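Local atomic coordinates of monalysin (Pseudomonas entomophila, PDB entry 4MKQ), a protein that forms pores in host cell membranes as an aerolysin-like toxin, contributing to intestinal damage and lethality in Drosophila. Residues 21-26 / 119-124; 71-75 / 128-132. All blocks are in the same frame, centred on the assembly; numbering follows the deposited sequence.

Interaction 1 of 2, residues 21-26 / 119-124; sequences LDYSSP and KRVIVP
L21 and V121 pass with their CA atoms 5.8 Å apart, and Y23 comes similarly close to V123, so the loop 21-26 runs along one face of the extended strand 119-124. L21 is where the chain leaves helical geometry after helix 13-20. The contact is apolar. With chi1 at -55°, CG of L21 stands beside its own backbone N and splits its methyls between two partners: CD2 lies 3.7 Å from V121 CG1, the two side chains sliding past each other in opposite directions, while CD1 rests 3.9 Å from CB of K119. CB of L21, which points at the strand, also touches V121 CG1. The second methyl of V121, CG2, meets Y23 at CB, 4.0 Å away; the phenol ring leads away from the strand. Farther along, CG of the P26 ring meets V123 CG1 at 3.9 Å, and V123 CG2 is 3.9 Å from Y23 O. The bend between these contacts is held within the loop itself: S24 OG donates to D22 OD1 over 2.7 Å, on the syn side but 28° out of the carboxylate plane, and the backbone N of S24 and of S25 make weak bonds to the same oxygen. L21 and P26 also reach L59 on strand 46-65. The construct lacks the membrane-spanning segment; in the remaining aerolysin-like body, this loop follows an N-terminal helix and lies along the end of strand 106-124 in the long-stranded sheet.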
loop_
_atom_site.group_PDB
_atom_site.type_symbol
_atom_site.label_atom_id
_atom_site.label_comp_id
_atom_site.label_asym_id
_atom_site.label_seq_id
_atom_site.Cartn_x
_atom_site.Cartn_y
_atom_site.Cartn_z
ATOM N N LEU A 21 -16.917 -11.979 -0.573
ATOM C CA LEU A 21 -15.668 -12.630 -0.163
ATOM C C LEU A 21 -15.933 -13.954 0.558
ATOM O O LEU A 21 -15.507 -14.154 1.699
ATOM C CB LEU A 21 -14.778 -11.691 0.682
ATOM C CG LEU A 21 -14.408 -10.336 0.078
ATOM C CD1 LEU A 21 -14.035 -9.354 1.160
ATOM C CD2 LEU A 21 -13.282 -10.452 -0.930
ATOM N N ASP A 22 -16.656 -14.848 -0.123
ATOM C CA ASP A 22 -16.995 -16.187 0.348
ATOM C C ASP A 22 -15.960 -17.119 -0.279
ATOM O O ASP A 22 -15.896 -17.216 -1.503
ATOM C CB ASP A 22 -18.428 -16.562 -0.107
ATOM C CG ASP A 22 -19.021 -17.821 0.516
ATOM O OD1 ASP A 22 -18.248 -18.756 0.827
ATOM O OD2 ASP A 22 -20.258 -17.877 0.675
ATOM N N TYR A 23 -15.119 -17.767 0.551
ATOM C CA TYR A 23 -14.077 -18.669 0.047
ATOM C C TYR A 23 -14.631 -19.921 -0.649
ATOM O O TYR A 23 -14.029 -20.382 -1.620
ATOM C CB TYR A 23 -13.067 -19.045 1.151
ATOM C CG TYR A 23 -13.564 -20.066 2.153
ATOM C CD1 TYR A 23 -14.212 -19.669 3.319
ATOM C CD2 TYR A 23 -13.339 -21.428 1.962
ATOM C CE1 TYR A 23 -14.663 -20.605 4.248
ATOM C CE2 TYR A 23 -13.805 -22.372 2.870
ATOM C CZ TYR A 23 -14.460 -21.957 4.016
ATOM O OH TYR A 23 -14.892 -22.893 4.919
ATOM N N SER A 24 -15.748 -20.482 -0.126
ATOM C CA SER A 24 -16.371 -21.700 -0.648
ATOM C C SER A 24 -17.017 -21.493 -2.006
ATOM O O SER A 24 -16.988 -22.399 -2.839
ATOM C CB SER A 24 -17.365 -22.288 0.349
ATOM O OG SER A 24 -18.483 -21.449 0.579
ATOM N N SER A 25 -17.583 -20.290 -2.234
ATOM C CA SER A 25 -18.219 -19.895 -3.491
ATOM C C SER A 25 -18.178 -18.364 -3.653
ATOM O O SER A 25 -19.143 -17.700 -3.274
ATOM C CB SER A 25 -19.653 -20.424 -3.575
ATOM O OG SER A 25 -20.331 -20.010 -4.751
ATOM N N PRO A 26 -17.074 -17.780 -4.191
ATOM C CA PRO A 26 -17.035 -16.316 -4.374
ATOM C C PRO A 26 -18.081 -15.833 -5.383
ATOM O O PRO A 26 -18.348 -16.524 -6.370
ATOM C CB PRO A 26 -15.598 -16.055 -4.844
ATOM C CG PRO A 26 -15.155 -17.325 -5.453
ATOM C CD PRO A 26 -15.826 -18.414 -4.669
ATOM N N LYS A 119 -10.132 -5.477 2.464
ATOM C CA LYS A 119 -10.399 -6.901 2.708
ATOM C C LYS A 119 -10.236 -7.774 1.461
ATOM O O LYS A 119 -10.747 -7.443 0.389
ATOM C CB LYS A 119 -11.780 -7.099 3.347
ATOM C CG LYS A 119 -11.895 -8.331 4.232
ATOM C CD LYS A 119 -13.090 -8.201 5.198
ATOM C CE LYS A 119 -13.314 -9.517 5.927
ATOM N NZ LYS A 119 -12.149 -9.984 6.749
ATOM N N ARG A 120 -9.488 -8.876 1.616
ATOM C CA ARG A 120 -9.172 -9.839 0.556
ATOM C C ARG A 120 -9.446 -11.276 0.994
ATOM O O ARG A 120 -9.403 -11.574 2.190
ATOM C CB ARG A 120 -7.707 -9.699 0.093
ATOM C CG ARG A 120 -7.381 -8.367 -0.585
ATOM C CD ARG A 120 -5.986 -8.331 -1.179
ATOM N NE ARG A 120 -4.952 -8.076 -0.173
ATOM C CZ ARG A 120 -3.671 -7.849 -0.447
ATOM N NH1 ARG A 120 -3.246 -7.820 -1.705
ATOM N NH2 ARG A 120 -2.806 -7.638 0.534
ATOM N N VAL A 121 -9.730 -12.165 0.023
ATOM C CA VAL A 121 -9.994 -13.579 0.286
ATOM C C VAL A 121 -9.176 -14.465 -0.666
ATOM O O VAL A 121 -9.065 -14.164 -1.857
ATOM C CB VAL A 121 -11.519 -13.931 0.324
ATOM C CG1 VAL A 121 -12.156 -13.985 -1.067
ATOM C CG2 VAL A 121 -11.778 -15.229 1.087
ATOM N N ILE A 122 -8.575 -15.529 -0.122
ATOM C CA ILE A 122 -7.809 -16.505 -0.894
ATOM C C ILE A 122 -8.727 -17.692 -1.220
ATOM O O ILE A 122 -9.267 -18.336 -0.324
ATOM C CB ILE A 122 -6.451 -16.867 -0.235
ATOM C CG1 ILE A 122 -5.605 -17.786 -1.141
ATOM C CG2 ILE A 122 -6.610 -17.427 1.181
ATOM C CD1 ILE A 122 -4.244 -17.239 -1.452
ATOM N N VAL A 123 -8.940 -17.928 -2.519
ATOM C CA VAL A 123 -9.844 -18.945 -3.064
ATOM C C VAL A 123 -9.053 -19.937 -3.956
ATOM O O VAL A 123 -8.243 -19.477 -4.764
ATOM C CB VAL A 123 -10.973 -18.205 -3.861
ATOM C CG1 VAL A 123 -11.772 -19.137 -4.768
ATOM C CG2 VAL A 123 -11.903 -17.432 -2.928
ATOM N N PRO A 124 -9.276 -21.276 -3.870
ATOM C CA PRO A 124 -8.582 -22.193 -4.795
ATOM C C PRO A 124 -9.138 -22.023 -6.212
ATOM O O PRO A 124 -10.339 -21.781 -6.359
ATOM C CB PRO A 124 -8.902 -23.589 -4.237
ATOM C CG PRO A 124 -9.592 -23.363 -2.923
ATOM C CD PRO A 124 -10.216 -22.013 -3.006
#

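Interaction 2 of 2, residues 71-75 / 128-132; sequences FVIYQ and AVTPL
Y74 turns its CG anti to the carbonyl carbon (chi1 -70°), which carries the ring off strand 71-75 and brings its hydroxyl to the backbone of V129. V129, for its part, has CG2 between its backbone N and carbonyl carbon, and that methyl lies 4.1 Å from Y74 CZ. Here the loop between strand 106-124 and helix 134-144 is fastened to a face of the mixed sheet in this aerolysin-like toxin. The ring of Y74 meets the loop by its edge: V129 O, P131 CG and A128 CA all sit near the ring plane. The side chains of Y74 and P131 cross at about a right angle, with CE1 of Y74 4.1 Å from CG of P131. A128 fills the other end of the contact, its CB touching both the Y74 hydroxyl and, at 4.1 Å, CG2 of V72. Y61 on the neighbouring strand 46-65 packs against the same tyrosine, their planes about 25° apart, and P26 touches both Y74 and V129. The hydroxyl of this buried side chain, Y74 OH, donates to V129 O over 2.8 Å, lying in the carbonyl plane on a lone pair, with a C=O...donor angle of 124°.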
loop_
_atom_site.group_PDB
_atom_site.type_symbol
_atom_site.label_atom_id
_atom_site.label_comp_id
_atom_site.label_asym_id
_atom_site.label_seq_id
_atom_site.Cartn_x
_atom_site.Cartn_y
_atom_site.Cartn_z
ATOM N N PHE A 71 -3.815 -20.690 -6.495
ATOM C CA PHE A 71 -4.744 -19.927 -5.666
ATOM C C PHE A 71 -5.024 -18.577 -6.272
ATOM O O PHE A 71 -4.182 -18.014 -6.969
ATOM C CB PHE A 71 -4.239 -19.783 -4.227
ATOM C CG PHE A 71 -4.205 -21.078 -3.459
ATOM C CD1 PHE A 71 -5.332 -21.534 -2.786
ATOM C CD2 PHE A 71 -3.047 -21.840 -3.402
ATOM C CE1 PHE A 71 -5.302 -22.739 -2.081
ATOM C CE2 PHE A 71 -3.016 -23.043 -2.695
ATOM C CZ PHE A 71 -4.144 -23.484 -2.037
ATOM N N VAL A 72 -6.226 -18.067 -6.015
ATOM C CA VAL A 72 -6.704 -16.800 -6.546
ATOM C C VAL A 72 -7.145 -15.869 -5.404
ATOM O O VAL A 72 -7.957 -16.271 -4.571
ATOM C CB VAL A 72 -7.835 -17.037 -7.574
ATOM C CG1 VAL A 72 -8.394 -15.725 -8.059
ATOM C CG2 VAL A 72 -7.367 -17.884 -8.755
ATOM N N ILE A 73 -6.621 -14.625 -5.387
ATOM C CA ILE A 73 -6.945 -13.605 -4.385
ATOM C C ILE A 73 -7.941 -12.593 -4.966
ATOM O O ILE A 73 -7.712 -12.046 -6.047
ATOM C CB ILE A 73 -5.675 -12.927 -3.783
ATOM C CG1 ILE A 73 -4.649 -13.984 -3.296
ATOM C CG2 ILE A 73 -6.044 -11.953 -2.648
ATOM C CD1 ILE A 73 -3.196 -13.485 -3.102
ATOM N N TYR A 74 -9.050 -12.364 -4.240
ATOM C CA TYR A 74 -10.107 -11.424 -4.614
ATOM C C TYR A 74 -10.197 -10.257 -3.644
ATOM O O TYR A 74 -9.834 -10.392 -2.479
ATOM C CB TYR A 74 -11.468 -12.131 -4.678
ATOM C CG TYR A 74 -11.615 -13.095 -5.830
ATOM C CD1 TYR A 74 -11.902 -12.640 -7.112
ATOM C CD2 TYR A 74 -11.538 -14.469 -5.627
ATOM C CE1 TYR A 74 -12.095 -13.528 -8.168
ATOM C CE2 TYR A 74 -11.719 -15.367 -6.678
ATOM C CZ TYR A 74 -11.987 -14.890 -7.949
ATOM O OH TYR A 74 -12.147 -15.768 -8.992
ATOM N N GLN A 75 -10.721 -9.129 -4.134
ATOM C CA GLN A 75 -10.930 -7.863 -3.420
ATOM C C GLN A 75 -12.328 -7.367 -3.778
ATOM O O GLN A 75 -12.856 -7.763 -4.819
ATOM C CB GLN A 75 -9.925 -6.833 -3.951
ATOM C CG GLN A 75 -9.169 -6.046 -2.900
ATOM C CD GLN A 75 -7.908 -5.432 -3.465
ATOM O OE1 GLN A 75 -7.747 -5.254 -4.684
ATOM N NE2 GLN A 75 -6.986 -5.075 -2.583
ATOM N N ALA A 128 -12.719 -20.541 -8.213
ATOM C CA ALA A 128 -12.582 -19.212 -8.825
ATOM C C ALA A 128 -13.693 -18.872 -9.825
ATOM O O ALA A 128 -14.170 -19.747 -10.550
ATOM C CB ALA A 128 -11.218 -19.070 -9.483
ATOM N N VAL A 129 -14.104 -17.591 -9.837
ATOM C CA VAL A 129 -15.138 -17.035 -10.720
ATOM C C VAL A 129 -14.544 -15.998 -11.670
ATOM O O VAL A 129 -13.468 -15.462 -11.396
ATOM C CB VAL A 129 -16.361 -16.459 -9.953
ATOM C CG1 VAL A 129 -17.230 -17.571 -9.378
ATOM C CG2 VAL A 129 -15.946 -15.460 -8.875
ATOM N N THR A 130 -15.253 -15.710 -12.777
ATOM C CA THR A 130 -14.840 -14.712 -13.762
ATOM C C THR A 130 -15.296 -13.335 -13.242
ATOM O O THR A 130 -16.504 -13.096 -13.158
ATOM C CB THR A 130 -15.407 -15.050 -15.157
ATOM O OG1 THR A 130 -15.158 -16.427 -15.452
ATOM C CG2 THR A 130 -14.825 -14.171 -16.257
ATOM N N PRO A 131 -14.364 -12.432 -12.856
ATOM C CA PRO A 131 -14.789 -11.125 -12.342
ATOM C C PRO A 131 -15.400 -10.234 -13.411
ATOM O O PRO A 131 -15.044 -10.342 -14.585
ATOM C CB PRO A 131 -13.488 -10.508 -11.802
ATOM C CG PRO A 131 -12.503 -11.626 -11.747
ATOM C CD PRO A 131 -12.892 -12.535 -12.861
ATOM N N LEU A 132 -16.323 -9.356 -12.994
ATOM C CA LEU A 132 -16.957 -8.381 -13.874
ATOM C C LEU A 132 -15.945 -7.268 -14.129
ATOM O O LEU A 132 -15.091 -7.012 -13.275
ATOM C CB LEU A 132 -18.218 -7.783 -13.217
ATOM C CG LEU A 132 -19.401 -8.716 -12.963
ATOM C CD1 LEU A 132 -20.329 -8.134 -11.914
ATOM C CD2 LEU A 132 -20.173 -8.998 -14.239
#

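Strands 106-124 and 71-84 are neighbours in one sheet, and this joins the two contacts, whose centres are 8 Å apart. The backbones pair directly: V72 N sits 2.8 Å from V123 O and Y74 N 3.0 Å from V121 O, both probable hydrogen bonds. The two loops also meet, with P26 O of interaction 1 packing 3.4 Å from CG1 of V129 in interaction 2; P26 thus bridges from loop 21-26 to the second contact. Both contacts reach a second subunit: I122 hydrogen-bonds to it through its backbone, and F71 meets F71 of that subunit edge-to-face.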